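Local coordinates for high-affinity zinc uptake system protein znuA (Streptococcus suis, PDB 3MFQ) that binds zinc and probably hands it to an ABC transporter for uptake into the cell, at residues L60-H65 with P103-S108; V79-N84 with K113-V118; K249-D254 with K275-Y280. One frame throughout, in Å; residues are numbered along the deposited sequence.

Interaction 1 of 3, residues L60-H65 with P103-S108. With ZN (zinc ion), chain D.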
loop_
_atom_site.group_PDB
_atom_site.type_symbol
_atom_site.label_atom_id
_atom_site.label_comp_id
_atom_site.label_asym_id
_atom_site.label_seq_id
_atom_site.Cartn_x
_atom_site.Cartn_y
_atom_site.Cartn_z
ATOM N N LEU A 60 2.516 -13.406 -9.596
ATOM C CA LEU A 60 1.971 -13.015 -8.297
ATOM C C LEU A 60 1.453 -11.580 -8.305
ATOM O O LEU A 60 2.110 -10.677 -8.827
ATOM C CB LEU A 60 3.020 -13.186 -7.197
ATOM C CG LEU A 60 3.307 -14.616 -6.740
ATOM C CD1 LEU A 60 4.522 -14.654 -5.829
ATOM C CD2 LEU A 60 2.090 -15.206 -6.045
ATOM N N TYR A 61 0.273 -11.379 -7.724
ATOM C CA TYR A 61 -0.326 -10.051 -7.647
ATOM C C TYR A 61 -1.173 -9.883 -6.388
ATOM O O TYR A 61 -1.490 -10.857 -5.705
ATOM C CB TYR A 61 -1.161 -9.758 -8.896
ATOM C CG TYR A 61 -2.413 -10.599 -9.020
ATOM C CD1 TYR A 61 -2.338 -11.959 -9.286
ATOM C CD2 TYR A 61 -3.672 -10.028 -8.880
ATOM C CE1 TYR A 61 -3.481 -12.729 -9.404
ATOM C CE2 TYR A 61 -4.820 -10.790 -8.997
ATOM C CZ TYR A 61 -4.720 -12.139 -9.258
ATOM O OH TYR A 61 -5.862 -12.898 -9.373
ATOM N N HIS A 62 -1.535 -8.639 -6.091
ATOM C CA HIS A 62 -2.330 -8.321 -4.909
ATOM C C HIS A 62 -3.744 -8.871 -5.022
ATOM O O HIS A 62 -4.163 -9.712 -4.228
ATOM C CB HIS A 62 -2.398 -6.807 -4.710
ATOM C CG HIS A 62 -1.079 -6.173 -4.404
ATOM N ND1 HIS A 62 0.028 -6.334 -5.209
ATOM C CD2 HIS A 62 -0.692 -5.362 -3.391
ATOM C CE1 HIS A 62 1.043 -5.661 -4.697
ATOM N NE2 HIS A 62 0.632 -5.060 -3.596
ATOM N N GLY A 63 -4.478 -8.385 -6.016
ATOM C CA GLY A 63 -5.880 -8.724 -6.162
ATOM C C GLY A 63 -6.746 -7.577 -5.683
ATOM O O GLY A 63 -6.289 -6.434 -5.622
ATOM N N LEU A 64 -7.996 -7.876 -5.343
ATOM C CA LEU A 64 -8.921 -6.863 -4.846
ATOM C C LEU A 64 -9.018 -5.684 -5.810
ATOM O O LEU A 64 -9.307 -4.559 -5.402
ATOM C CB LEU A 64 -8.486 -6.372 -3.464
ATOM C CG LEU A 64 -8.135 -7.455 -2.443
ATOM C CD1 LEU A 64 -7.857 -6.834 -1.085
ATOM C CD2 LEU A 64 -9.248 -8.487 -2.346
ATOM N N HIS A 65 -8.770 -5.950 -7.089
ATOM C CA HIS A 65 -8.847 -4.921 -8.121
ATOM C C HIS A 65 -7.822 -3.812 -7.901
ATOM O O HIS A 65 -7.968 -2.708 -8.428
ATOM C CB HIS A 65 -10.256 -4.324 -8.187
ATOM C CG HIS A 65 -11.312 -5.294 -8.615
ATOM N ND1 HIS A 65 -11.168 -6.663 -8.477
ATOM C CD2 HIS A 65 -12.530 -5.101 -9.164
ATOM C CE1 HIS A 65 -12.250 -7.261 -8.931
ATOM N NE2 HIS A 65 -13.098 -6.339 -9.354
ATOM N N PRO A 103 -8.487 -2.281 -1.441
ATOM C CA PRO A 103 -7.345 -3.125 -1.812
ATOM C C PRO A 103 -6.110 -2.931 -0.933
ATOM O O PRO A 103 -5.222 -3.782 -0.948
ATOM C CB PRO A 103 -7.036 -2.672 -3.241
ATOM C CG PRO A 103 -7.481 -1.253 -3.285
ATOM C CD PRO A 103 -8.674 -1.157 -2.375
ATOM N N HIS A 104 -6.058 -1.837 -0.182
ATOM C CA HIS A 104 -4.864 -1.488 0.581
ATOM C C HIS A 104 -4.716 -2.316 1.853
ATOM O O HIS A 104 -4.620 -1.767 2.948
ATOM C CB HIS A 104 -4.882 -0.001 0.932
ATOM C CG HIS A 104 -5.170 0.889 -0.236
ATOM N ND1 HIS A 104 -6.434 1.359 -0.517
ATOM C CD2 HIS A 104 -4.361 1.388 -1.197
ATOM C CE1 HIS A 104 -6.391 2.115 -1.599
ATOM N NE2 HIS A 104 -5.142 2.148 -2.032
ATOM N N PHE A 105 -4.675 -3.634 1.698
ATOM C CA PHE A 105 -4.634 -4.554 2.831
ATOM C C PHE A 105 -3.266 -4.635 3.508
ATOM O O PHE A 105 -3.161 -5.089 4.646
ATOM C CB PHE A 105 -5.023 -5.952 2.362
ATOM C CG PHE A 105 -4.029 -6.562 1.422
ATOM C CD1 PHE A 105 -4.148 -6.383 0.057
ATOM C CD2 PHE A 105 -2.960 -7.295 1.906
ATOM C CE1 PHE A 105 -3.225 -6.935 -0.810
ATOM C CE2 PHE A 105 -2.035 -7.850 1.045
ATOM C CZ PHE A 105 -2.168 -7.670 -0.315
ATOM N N TRP A 106 -2.222 -4.215 2.803
ATOM C CA TRP A 106 -0.850 -4.437 3.263
ATOM C C TRP A 106 -0.451 -3.642 4.509
ATOM O O TRP A 106 0.551 -3.957 5.151
ATOM C CB TRP A 106 0.153 -4.196 2.128
ATOM C CG TRP A 106 -0.059 -2.910 1.406
ATOM C CD1 TRP A 106 0.470 -1.696 1.724
ATOM C CD2 TRP A 106 -0.858 -2.708 0.239
ATOM N NE1 TRP A 106 0.049 -0.746 0.827
ATOM C CE2 TRP A 106 -0.769 -1.342 -0.096
ATOM C CE3 TRP A 106 -1.641 -3.547 -0.557
ATOM C CZ2 TRP A 106 -1.432 -0.799 -1.191
ATOM C CZ3 TRP A 106 -2.298 -3.004 -1.642
ATOM C CH2 TRP A 106 -2.191 -1.643 -1.950
ATOM N N PHE A 107 -1.228 -2.617 4.851
ATOM C CA PHE A 107 -0.958 -1.845 6.061
ATOM C C PHE A 107 -1.530 -2.533 7.299
ATOM O O PHE A 107 -1.238 -2.145 8.428
ATOM C CB PHE A 107 -1.488 -0.416 5.933
ATOM C CG PHE A 107 -0.741 0.419 4.934
ATOM C CD1 PHE A 107 0.600 0.711 5.120
ATOM C CD2 PHE A 107 -1.380 0.919 3.812
ATOM C CE1 PHE A 107 1.293 1.481 4.202
ATOM C CE2 PHE A 107 -0.691 1.690 2.891
ATOM C CZ PHE A 107 0.644 1.971 3.087
ATOM N N SER A 108 -2.352 -3.552 7.081
ATOM C CA SER A 108 -2.767 -4.431 8.162
ATOM C C SER A 108 -1.773 -5.576 8.237
ATOM O O SER A 108 -1.959 -6.610 7.600
ATOM C CB SER A 108 -4.176 -4.974 7.922
ATOM O OG SER A 108 -4.536 -5.921 8.920
HETATM ZN ZN ZN D . -4.411 3.461 -3.596
#

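Interaction 2 of 3, residues V79-N84 with K113-V118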
loop_
_atom_site.group_PDB
_atom_site.type_symbol
_atom_site.label_atom_id
_atom_site.label_comp_id
_atom_site.label_asym_id
_atom_site.label_seq_id
_atom_site.Cartn_x
_atom_site.Cartn_y
_atom_site.Cartn_z
ATOM N N VAL A 79 -1.596 -15.683 -9.387
ATOM C CA VAL A 79 -2.091 -16.008 -8.056
ATOM C C VAL A 79 -2.114 -14.764 -7.179
ATOM O O VAL A 79 -1.079 -14.147 -6.936
ATOM C CB VAL A 79 -1.199 -17.055 -7.369
ATOM C CG1 VAL A 79 -1.582 -17.200 -5.901
ATOM C CG2 VAL A 79 -1.289 -18.387 -8.091
ATOM N N ALA A 80 -3.300 -14.394 -6.713
ATOM C CA ALA A 80 -3.434 -13.262 -5.811
ATOM C C ALA A 80 -2.977 -13.677 -4.422
ATOM O O ALA A 80 -3.432 -14.686 -3.884
ATOM C CB ALA A 80 -4.872 -12.777 -5.778
ATOM N N VAL A 81 -2.063 -12.906 -3.848
ATOM C CA VAL A 81 -1.532 -13.224 -2.531
ATOM C C VAL A 81 -2.597 -13.025 -1.462
ATOM O O VAL A 81 -2.377 -13.319 -0.290
ATOM C CB VAL A 81 -0.312 -12.360 -2.200
ATOM C CG1 VAL A 81 0.839 -12.710 -3.126
ATOM C CG2 VAL A 81 -0.663 -10.889 -2.315
ATOM N N SER A 82 -3.755 -12.534 -1.883
ATOM C CA SER A 82 -4.867 -12.287 -0.975
ATOM C C SER A 82 -5.967 -13.329 -1.156
ATOM O O SER A 82 -7.123 -13.086 -0.820
ATOM C CB SER A 82 -5.441 -10.892 -1.222
ATOM O OG SER A 82 -5.966 -10.789 -2.536
ATOM N N LYS A 83 -5.605 -14.488 -1.689
ATOM C CA LYS A 83 -6.593 -15.517 -1.983
ATOM C C LYS A 83 -7.195 -16.122 -0.718
ATOM O O LYS A 83 -8.302 -16.660 -0.744
ATOM C CB LYS A 83 -5.978 -16.610 -2.859
ATOM C CG LYS A 83 -4.629 -17.097 -2.379
ATOM C CD LYS A 83 -4.150 -18.269 -3.209
ATOM C CE LYS A 83 -5.086 -19.458 -3.066
ATOM N NZ LYS A 83 -4.547 -20.665 -3.750
ATOM N N ASN A 84 -6.466 -16.022 0.389
ATOM C CA ASN A 84 -6.907 -16.621 1.647
ATOM C C ASN A 84 -7.749 -15.701 2.522
ATOM O O ASN A 84 -8.397 -16.156 3.465
ATOM C CB ASN A 84 -5.714 -17.137 2.451
ATOM C CG ASN A 84 -5.428 -18.596 2.187
ATOM O OD1 ASN A 84 -5.776 -19.130 1.132
ATOM N ND2 ASN A 84 -4.792 -19.254 3.147
ATOM N N LYS A 113 1.087 -10.498 6.506
ATOM C CA LYS A 113 1.664 -11.773 6.906
ATOM C C LYS A 113 0.937 -12.911 6.205
ATOM O O LYS A 113 1.541 -13.917 5.841
ATOM C CB LYS A 113 1.574 -11.956 8.419
ATOM C CG LYS A 113 2.450 -11.011 9.218
ATOM C CD LYS A 113 2.191 -11.167 10.708
ATOM C CE LYS A 113 2.437 -12.594 11.167
ATOM N NZ LYS A 113 3.878 -12.946 11.103
ATOM N N SER A 114 -0.369 -12.746 6.023
ATOM C CA SER A 114 -1.165 -13.726 5.301
ATOM C C SER A 114 -0.680 -13.827 3.863
ATOM O O SER A 114 -0.415 -14.919 3.365
ATOM C CB SER A 114 -2.644 -13.345 5.329
ATOM O OG SER A 114 -3.425 -14.282 4.607
ATOM N N ALA A 115 -0.564 -12.677 3.203
ATOM C CA ALA A 115 -0.067 -12.619 1.833
ATOM C C ALA A 115 1.293 -13.300 1.720
ATOM O O ALA A 115 1.528 -14.102 0.815
ATOM C CB ALA A 115 0.023 -11.173 1.371
ATOM N N VAL A 116 2.183 -12.969 2.652
ATOM C CA VAL A 116 3.507 -13.571 2.717
ATOM C C VAL A 116 3.419 -15.088 2.691
ATOM O O VAL A 116 4.235 -15.753 2.057
ATOM C CB VAL A 116 4.248 -13.140 3.993
ATOM C CG1 VAL A 116 5.414 -14.076 4.279
ATOM C CG2 VAL A 116 4.714 -11.695 3.875
ATOM N N ALA A 117 2.421 -15.628 3.380
ATOM C CA ALA A 117 2.235 -17.073 3.462
ATOM C C ALA A 117 1.903 -17.675 2.102
ATOM O O ALA A 117 2.514 -18.660 1.686
ATOM C CB ALA A 117 1.149 -17.409 4.466
ATOM N N VAL A 118 0.932 -17.081 1.415
ATOM C CA VAL A 118 0.554 -17.525 0.078
ATOM C C VAL A 118 1.760 -17.497 -0.856
ATOM O O VAL A 118 2.019 -18.456 -1.582
ATOM C CB VAL A 118 -0.566 -16.649 -0.516
ATOM C CG1 VAL A 118 -0.878 -17.078 -1.940
ATOM C CG2 VAL A 118 -1.811 -16.723 0.351
#

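Interaction 3 of 3, residues K249-D254 with K275-Y280. With ZN (zinc ion), chain D.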
loop_
_atom_site.group_PDB
_atom_site.type_symbol
_atom_site.label_atom_id
_atom_site.label_comp_id
_atom_site.label_asym_id
_atom_site.label_seq_id
_atom_site.Cartn_x
_atom_site.Cartn_y
_atom_site.Cartn_z
ATOM N N LYS A 249 9.675 13.830 1.993
ATOM C CA LYS A 249 8.555 13.827 2.923
ATOM C C LYS A 249 7.292 13.354 2.227
ATOM O O LYS A 249 6.371 14.134 1.992
ATOM C CB LYS A 249 8.326 15.224 3.484
ATOM C CG LYS A 249 9.535 15.829 4.154
ATOM C CD LYS A 249 9.253 17.268 4.521
ATOM C CE LYS A 249 10.416 17.887 5.268
ATOM N NZ LYS A 249 10.151 19.317 5.587
ATOM N N GLU A 250 7.258 12.071 1.896
ATOM C CA GLU A 250 6.112 11.498 1.214
ATOM C C GLU A 250 5.743 10.149 1.809
ATOM O O GLU A 250 6.614 9.338 2.124
ATOM C CB GLU A 250 6.404 11.339 -0.279
ATOM C CG GLU A 250 6.445 12.640 -1.058
ATOM C CD GLU A 250 6.776 12.416 -2.518
ATOM O OE1 GLU A 250 7.426 11.394 -2.826
ATOM O OE2 GLU A 250 6.386 13.258 -3.355
ATOM N N LEU A 251 4.445 9.923 1.970
ATOM C CA LEU A 251 3.946 8.625 2.387
ATOM C C LEU A 251 3.878 7.711 1.173
ATOM O O LEU A 251 3.577 8.161 0.067
ATOM C CB LEU A 251 2.555 8.757 3.011
ATOM C CG LEU A 251 2.423 9.528 4.324
ATOM C CD1 LEU A 251 0.964 9.643 4.726
ATOM C CD2 LEU A 251 3.226 8.854 5.420
ATOM N N PHE A 252 4.165 6.432 1.377
ATOM C CA PHE A 252 4.004 5.452 0.316
ATOM C C PHE A 252 2.700 4.706 0.539
ATOM O O PHE A 252 2.512 4.073 1.577
ATOM C CB PHE A 252 5.169 4.467 0.304
ATOM C CG PHE A 252 6.517 5.120 0.269
ATOM C CD1 PHE A 252 7.008 5.666 -0.904
ATOM C CD2 PHE A 252 7.303 5.174 1.407
ATOM C CE1 PHE A 252 8.253 6.262 -0.938
ATOM C CE2 PHE A 252 8.547 5.767 1.379
ATOM C CZ PHE A 252 9.023 6.314 0.205
ATOM N N SER A 253 1.794 4.789 -0.428
ATOM C CA SER A 253 0.523 4.092 -0.323
ATOM C C SER A 253 0.446 2.960 -1.336
ATOM O O SER A 253 0.200 1.810 -0.976
ATOM C CB SER A 253 -0.643 5.057 -0.534
ATOM O OG SER A 253 -0.749 5.434 -1.896
ATOM N N ASP A 254 0.670 3.293 -2.602
ATOM C CA ASP A 254 0.492 2.336 -3.682
ATOM C C ASP A 254 1.809 1.887 -4.294
ATOM O O ASP A 254 1.832 1.364 -5.405
ATOM C CB ASP A 254 -0.408 2.927 -4.766
ATOM C CG ASP A 254 -1.815 3.185 -4.273
ATOM O OD1 ASP A 254 -2.209 2.576 -3.256
ATOM O OD2 ASP A 254 -2.528 3.994 -4.903
ATOM N N LYS A 275 7.301 7.076 11.129
ATOM C CA LYS A 275 8.104 8.176 11.659
ATOM C C LYS A 275 7.580 9.515 11.155
ATOM O O LYS A 275 7.536 10.499 11.891
ATOM C CB LYS A 275 9.578 8.025 11.268
ATOM C CG LYS A 275 10.321 6.887 11.954
ATOM C CD LYS A 275 11.821 6.983 11.685
ATOM C CE LYS A 275 12.580 5.789 12.252
ATOM N NZ LYS A 275 14.055 5.935 12.082
ATOM N N LEU A 276 7.185 9.543 9.888
ATOM C CA LEU A 276 6.714 10.767 9.257
ATOM C C LEU A 276 5.469 11.290 9.957
ATOM O O LEU A 276 5.334 12.488 10.198
ATOM C CB LEU A 276 6.419 10.515 7.777
ATOM C CG LEU A 276 6.150 11.742 6.906
ATOM C CD1 LEU A 276 7.342 12.680 6.935
ATOM C CD2 LEU A 276 5.834 11.328 5.482
ATOM N N MET A 277 4.561 10.381 10.286
ATOM C CA MET A 277 3.312 10.753 10.933
ATOM C C MET A 277 3.554 11.317 12.327
ATOM O O MET A 277 2.975 12.335 12.703
ATOM C CB MET A 277 2.380 9.546 11.013
ATOM C CG MET A 277 2.066 8.922 9.669
ATOM S SD MET A 277 0.971 7.502 9.810
ATOM C CE MET A 277 0.870 6.986 8.101
ATOM N N VAL A 278 4.409 10.651 13.094
ATOM C CA VAL A 278 4.659 11.069 14.466
ATOM C C VAL A 278 5.272 12.461 14.502
ATOM O O VAL A 278 4.939 13.265 15.366
ATOM C CB VAL A 278 5.570 10.078 15.221
ATOM C CG1 VAL A 278 5.098 8.649 14.994
ATOM C CG2 VAL A 278 7.015 10.238 14.790
ATOM N N LYS A 279 6.155 12.746 13.550
ATOM C CA LYS A 279 6.870 14.015 13.534
ATOM C C LYS A 279 5.925 15.198 13.392
ATOM O O LYS A 279 6.116 16.233 14.028
ATOM C CB LYS A 279 7.911 14.042 12.416
ATOM C CG LYS A 279 8.658 15.360 12.321
ATOM C CD LYS A 279 9.825 15.279 11.354
ATOM C CE LYS A 279 10.620 16.579 11.342
ATOM N NZ LYS A 279 11.851 16.489 10.506
ATOM N N TYR A 280 4.898 15.040 12.564
ATOM C CA TYR A 280 3.991 16.142 12.271
ATOM C C TYR A 280 2.640 16.024 12.968
ATOM O O TYR A 280 1.755 16.851 12.756
ATOM C CB TYR A 280 3.795 16.278 10.761
ATOM C CG TYR A 280 5.058 16.660 10.028
ATOM C CD1 TYR A 280 5.331 17.987 9.723
ATOM C CD2 TYR A 280 5.983 15.697 9.651
ATOM C CE1 TYR A 280 6.486 18.343 9.056
ATOM C CE2 TYR A 280 7.143 16.043 8.985
ATOM C CZ TYR A 280 7.390 17.367 8.690
ATOM O OH TYR A 280 8.543 17.720 8.026
HETATM ZN ZN ZN D . -4.411 3.461 -3.596
#

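Interaction 1 of 3, residues L60-H65 with P103-S108
His104 NE2 is gripped by one bond, to the zinc ion at 2.2 Å, and the metal's other four ligand atoms come from His41, His170 and both carboxylate oxygens of Asp254. At the far side of the same imidazole, ND1 is hydrogen-bonded to Asp102 OD1, so the ring is fixed at both nitrogens and the acidic second-shell residue probably makes it a better donor to the metal. Its backbone is the centre of an inverse gamma turn closed by Phe105 N to Pro103 O at 2.7 Å. Phe105 and Trp106 follow, CB directed at residues 60-65 and CG crowded between backbone N and carbonyl carbon (chi1 67° and 49°). Here strand 58-61, part of the parallel sheet in one lobe of the metal-binding protein, runs into a loop that meets the approach to helix 109-123. The edge of the His62 ring points at the face of the Trp106 six-membered ring in an offset edge-to-face pair, centroids 5.1 Å apart and planes at 87°. His62 CB lies at the rim of the Phe105 ring, 4.0 Å from Phe105 CE1. Leu64 CB rests against Pro103 CB at 4.0 Å, while Leu64 CD1 reaches Phe105 CD1 at 3.9 Å.

Interaction 2 of 3, residues V79-N84 with K113-V118
Apolar packing carries most of this contact, and Val118 on the helix is its largest contributor. With CG1 anti to the backbone N (chi1 176°), Val118 spreads both methyls over the chain that leaves strand 79-80. Val118 CG1 meets Val79 CG1 at 4.0 Å. The Val118 and Lys83 side chains cross obliquely, with Val118 CG1 3.7 Å from Lys83 CD. The lysine stem is brought there by a CG placed between backbone N and carbonyl carbon (chi1 47°), and the chain bends at chi3. One turn earlier on the helix, Ala115 CB touches Val81 CG2 at 3.8 Å. At the exposed margin the poorly ordered Asn84 makes a loose van der Waals approach, its CB 4.2 Å from Ser114 OG.

Polar atoms contribute more lightly, and no hydrogen bond joins the two segments. Val81 O faces the helix side and receives a CA-H...O contact from Ala115 CA at 3.2 Å, with 155° at the hydrogen, while Val118 CG2 lies 3.5 Å from Val81 O. This carbonyl belongs to a type I turn from Ala80 to Lys83, closed by a weak bond.

The contact sets helix 109-123 against the turn that follows edge strand 79-80 of the parallel sheet. Val81 also packs on Leu60 of neighbouring strand 58-61 and on Met19 of helix 14-24, while Val116, directed away from this contact, meets helices 14-24 and 131-156.

Interaction 3 of 3, residues K249-D254 with K275-Y280
The tight part of this contact is a buried group of three apolar side chains between the extended loop and helix 266-281. Leu251, its CG anti to the carbonyl carbon (chi1 -66°), extends its CD2 branch to the helix, where Leu251 CD2 meets Leu276 CD2 at 3.6 Å. The two leucines cross obliquely. Leu276, its CB directed at the loop, has CG anti to the backbone N (chi1 -170°); Leu276 CD2 also packs against the loop backbone, 3.9 Å from Glu250 C. Met277 stretches out beyond CG and approaches Leu251 at about a right angle, tip to tip, with Met277 CE 4.0 Å from Leu251 CD2. Phe217 of strand 215-217 packs on both leucines.

The other end is looser and reaches the protein surface. Lys249 runs out fully extended beyond CG and crosses Tyr280 at about a right angle, giving a weak hydrogen bond from Lys249 NZ to Tyr280 OH at 3.3 Å. Lys249 is poorly ordered, and Lys279 NZ, 5.9 Å from Lys249 NZ, brings a like charge near, which would probably disfavour a tighter hold.

Backbone bonds of Leu251 with Thr218 and Ser220 hold the loop beside the chain that follows strand 215-217, and Glu250 O and Phe252 O accept hydrogen bonds from His272 and Asn273 of the same helix. Past this held portion, Asp254 grips the zinc with OD1 and OD2, both at 2.4 Å, a bidentate carboxylate that completes the three-histidine, one-aspartate site of this TroA-type binding protein.

Overall arrangement
Interactions 1 and 2 are neighbours, their centres 9 Å apart. They meet on adjoining strands 58-61 and 79-80 of the parallel sheet, at whose ends Tyr61 O probably accepts a hydrogen bond from Val81 N, and His62 O one from Ser82 OG; their segments alternate along the chain. Interaction 3 comes later, its centre about 20 Å from that of interaction 1 and, across the chain's centre, 26 Å from that of interaction 2. As in related binding proteins, interactions 1 and 2 probably belong to one lobe and interaction 3 to the other, with long helix 131-156 joining them. Interactions 1 and 3 each supply a zinc-binding residue, and Trp106 and Phe107 touch the loop before Asp254.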